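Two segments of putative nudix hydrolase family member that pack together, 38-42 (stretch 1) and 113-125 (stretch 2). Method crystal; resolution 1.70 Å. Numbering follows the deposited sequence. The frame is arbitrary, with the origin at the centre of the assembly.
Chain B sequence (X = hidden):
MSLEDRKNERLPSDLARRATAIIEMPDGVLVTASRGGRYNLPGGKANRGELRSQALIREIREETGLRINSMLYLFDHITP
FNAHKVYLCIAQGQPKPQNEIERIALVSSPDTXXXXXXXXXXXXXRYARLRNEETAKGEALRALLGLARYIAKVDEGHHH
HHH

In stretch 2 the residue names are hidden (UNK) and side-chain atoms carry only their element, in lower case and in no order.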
# COMPACT_ATOMS: atom_id res chain seq x y z
N ARG B 38 24.59 -12.92 -4.56
CA ARG B 38 24.06 -11.90 -5.45
C ARG B 38 23.01 -11.01 -4.80
O ARG B 38 22.20 -11.45 -4.00
CB ARG B 38 23.47 -12.53 -6.72
CG ARG B 38 24.51 -13.16 -7.63
CD ARG B 38 24.08 -13.19 -9.10
NE ARG B 38 25.25 -13.31 -9.95
CZ ARG B 38 25.91 -14.46 -10.13
NH1 ARG B 38 25.48 -15.56 -9.53
NH2 ARG B 38 26.99 -14.51 -10.91
N TYR B 39 23.02 -9.74 -5.16
CA TYR B 39 21.96 -8.85 -4.69
C TYR B 39 20.68 -9.03 -5.50
O TYR B 39 20.71 -9.32 -6.68
CB TYR B 39 22.42 -7.39 -4.75
CG TYR B 39 23.41 -6.99 -3.66
CD1 TYR B 39 22.97 -6.56 -2.41
CD2 TYR B 39 24.78 -7.03 -3.88
CE1 TYR B 39 23.86 -6.19 -1.41
CE2 TYR B 39 25.67 -6.67 -2.89
CZ TYR B 39 25.21 -6.25 -1.66
OH TYR B 39 26.11 -5.89 -0.68
N ASN B 40 19.54 -8.82 -4.84
CA ASN B 40 18.27 -8.88 -5.49
C ASN B 40 17.33 -7.89 -4.84
O ASN B 40 17.57 -7.44 -3.70
CB ASN B 40 17.68 -10.27 -5.35
CG ASN B 40 16.78 -10.65 -6.51
OD1 ASN B 40 16.37 -9.81 -7.34
ND2 ASN B 40 16.44 -11.94 -6.57
N LEU B 41 16.28 -7.53 -5.56
CA LEU B 41 15.22 -6.73 -4.92
C LEU B 41 14.56 -7.50 -3.77
O LEU B 41 14.35 -8.70 -3.86
CB LEU B 41 14.17 -6.40 -5.95
CG LEU B 41 14.62 -5.42 -7.02
CD1 LEU B 41 13.50 -5.48 -8.04
CD2 LEU B 41 14.85 -3.97 -6.52
N PRO B 42 14.21 -6.80 -2.70
CA PRO B 42 13.59 -7.45 -1.54
C PRO B 42 12.23 -8.09 -1.89
O PRO B 42 11.57 -7.64 -2.79
CB PRO B 42 13.38 -6.31 -0.54
CG PRO B 42 13.80 -5.03 -1.23
CD PRO B 42 14.45 -5.36 -2.52
N UNK B 113 26.95 -1.74 -12.04
CA UNK B 113 28.09 -2.67 -12.02
C UNK B 113 27.92 -3.82 -11.04
O UNK B 113 28.58 -4.87 -11.13
c UNK B 113 29.88 -1.07 -12.70
c UNK B 113 29.33 -1.89 -11.59
o UNK B 113 30.55 -0.04 -12.43
o UNK B 113 29.62 -1.48 -13.86
N UNK B 114 27.05 -3.59 -10.08
CA UNK B 114 26.81 -4.51 -8.99
C UNK B 114 26.31 -5.83 -9.54
O UNK B 114 25.68 -5.90 -10.61
c UNK B 114 25.04 -4.68 -7.08
c UNK B 114 25.83 -3.83 -8.02
c UNK B 114 24.85 -1.97 -6.25
s UNK B 114 24.44 -3.62 -5.72
N UNK B 115 26.61 -6.89 -8.81
CA UNK B 115 26.25 -8.22 -9.23
C UNK B 115 24.80 -8.52 -8.86
O UNK B 115 24.54 -9.15 -7.85
c UNK B 115 27.14 -10.58 -9.24
c UNK B 115 27.18 -9.23 -8.57
o UNK B 115 27.96 -11.44 -8.87
o UNK B 115 26.29 -10.79 -10.13
N UNK B 116 23.86 -8.08 -9.71
CA UNK B 116 22.43 -8.34 -9.47
C UNK B 116 21.93 -9.65 -10.02
O UNK B 116 22.32 -10.08 -11.09
c UNK B 116 21.82 -5.85 -9.54
c UNK B 116 21.65 -5.85 -8.02
c UNK B 116 20.80 -4.91 -10.21
c UNK B 116 21.60 -7.24 -10.09
N UNK B 117 21.03 -10.29 -9.29
CA UNK B 117 20.29 -11.35 -9.89
C UNK B 117 19.64 -10.86 -11.19
O UNK B 117 19.17 -9.72 -11.28
c UNK B 117 16.88 -14.28 -10.61
c UNK B 117 19.25 -14.36 -9.17
c UNK B 117 18.62 -13.14 -9.40
c UNK B 117 19.24 -11.88 -8.93
c UNK B 117 17.51 -15.51 -10.36
c UNK B 117 18.69 -15.54 -9.64
c UNK B 117 17.44 -13.11 -10.13
N UNK B 118 19.64 -11.70 -12.22
CA UNK B 118 19.13 -11.34 -13.54
C UNK B 118 17.70 -10.77 -13.57
O UNK B 118 17.47 -9.71 -14.14
c UNK B 118 18.37 -12.23 -15.77
c UNK B 118 19.15 -12.56 -14.49
c UNK B 118 18.56 -13.77 -13.80
N UNK B 119 16.74 -11.50 -13.00
CA UNK B 119 15.35 -11.00 -12.87
C UNK B 119 15.24 -9.69 -12.08
O UNK B 119 14.41 -8.84 -12.40
c UNK B 119 14.47 -12.05 -12.21
o UNK B 119 14.17 -14.46 -15.05
c UNK B 119 14.07 -13.40 -14.37
c UNK B 119 14.48 -13.44 -12.89
o UNK B 119 13.66 -12.32 -14.86
N UNK B 120 16.05 -9.56 -11.03
CA UNK B 120 16.17 -8.28 -10.30
C UNK B 120 16.55 -7.16 -11.26
O UNK B 120 15.97 -6.07 -11.25
N UNK B 121 17.54 -7.41 -12.11
CA UNK B 121 17.90 -6.38 -13.10
C UNK B 121 16.80 -6.11 -14.11
O UNK B 121 16.57 -4.95 -14.46
n UNK B 121 24.05 -5.84 -13.02
n UNK B 121 22.20 -6.24 -14.35
c UNK B 121 23.12 -5.40 -13.87
c UNK B 121 21.14 -5.88 -15.29
n UNK B 121 23.11 -4.12 -14.22
c UNK B 121 19.20 -6.74 -13.87
c UNK B 121 19.80 -5.55 -14.56
N UNK B 122 16.13 -7.16 -14.57
CA UNK B 122 15.06 -7.04 -15.56
C UNK B 122 13.96 -6.16 -14.99
O UNK B 122 13.40 -5.28 -15.68
c UNK B 122 14.48 -8.40 -15.85
N UNK B 123 13.65 -6.39 -13.72
CA UNK B 123 12.55 -5.64 -13.12
C UNK B 123 12.93 -4.15 -13.00
O UNK B 123 12.11 -3.24 -13.23
c UNK B 123 11.40 -8.53 -10.69
c UNK B 123 11.40 -5.23 -10.89
c UNK B 123 12.17 -6.26 -11.74
c UNK B 123 11.43 -7.59 -11.94
N UNK B 124 14.17 -3.87 -12.63
CA UNK B 124 14.61 -2.48 -12.50
C UNK B 124 14.62 -1.75 -13.83
O UNK B 124 14.38 -0.53 -13.88
c UNK B 124 17.43 -2.64 -9.84
c UNK B 124 15.99 -2.65 -10.35
c UNK B 124 15.10 -1.60 -9.68
c UNK B 124 16.00 -2.40 -11.85
N UNK B 125 14.90 -2.47 -14.92
CA UNK B 125 14.83 -1.82 -16.23
C UNK B 125 13.40 -1.35 -16.56
O UNK B 125 13.19 -0.26 -17.06
n UNK B 125 18.80 -2.81 -18.67
c UNK B 125 16.81 -2.93 -17.32
c UNK B 125 15.33 -2.76 -17.34
c UNK B 125 19.74 -3.71 -18.47
n UNK B 125 21.02 -3.35 -18.37
n UNK B 125 19.40 -4.99 -18.40
c UNK B 125 17.39 -3.15 -18.75

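Position 113 carries two carbons, the second bearing two oxygens, and touches nothing on stretch 1: D113, exposed, fitting a charge. Position 114 has an unbranched chain of two carbons, a sulfur and a terminal carbon, the sulfur over the Y39 ring; only methionine provides this. M114 points toward stretch 1, and its SD sits over one face of the Y39 ring, 4.3 Å from the centroid and 3.9 Å from Y39 CD2, a favourable place for a polarisable sulfur.

Position 115 again shows two carbons, the second carrying two oxygens, one close to the R38 guanidinium: D115. Its OD1 accepts a hydrogen bond from R38 NE at 2.7 Å, part of a salt bridge at the edge of the guanidinium, near its plane, where the N-H points. Position 116 has four carbons forked at the second, one tip close to Y39 CB: L116. Its CA-to-CB bond points away overall, yet CD2 reaches Y39 CB at 3.7 Å, an apolar contact made by a buried leucine.

Position 117 holds one carbon, 3.7 Å from N40 ND2 as CB, and a ring of six carbons with no hydroxyl: F117. The ring's end leads away, so its bulk finds room outside the contact. F117 occupies the N-cap position.

Position 118 has one carbon carrying two more, V118, pointing away, so its branches do not crowd stretch 1. Position 119 has three carbons, the third with two oxygens: E119, its carboxylate satisfied elsewhere in the structure. Position 120 has no side-chain atoms, and its CA lies 3.3 Å from N40 OD1: G120. An ideal CB would lie only 2.5 Å from N40 OD1, a clash, so the bare backbone lets the helix come close.

Position 121 has three carbons, a nitrogen and a carbon with two more nitrogens: R121, its long polar chain directed away. Position 122, a single carbon, is A122, compact and helix-favouring, out of reach. Position 123 has four carbons forked at the first, one arm two carbons long, the short arm near L41 CD1: I123, whose apolar CG2 meets L41 CD1 at 3.5 Å. Position 124, four carbons forked at the second, one near L41 CD2, is L124; its apolar CD2 lies 4.0 Å from L41 CD2. Position 125 repeats the guanidinium pattern: R125, its charge left exposed.

The contact begins with a single beta bridge between Y39 and L116: Y39 N donates to D115 O at 3.1 Å, and F117 N to Y39 O at 2.8 Å, nearly linearly. The salt bridge and sulfur-ring contact lie beside it; beyond, G120 packs against N40, while I123 and L124 receive L41.

Stretch 2 (113-125) DMDLFVEGRAILR
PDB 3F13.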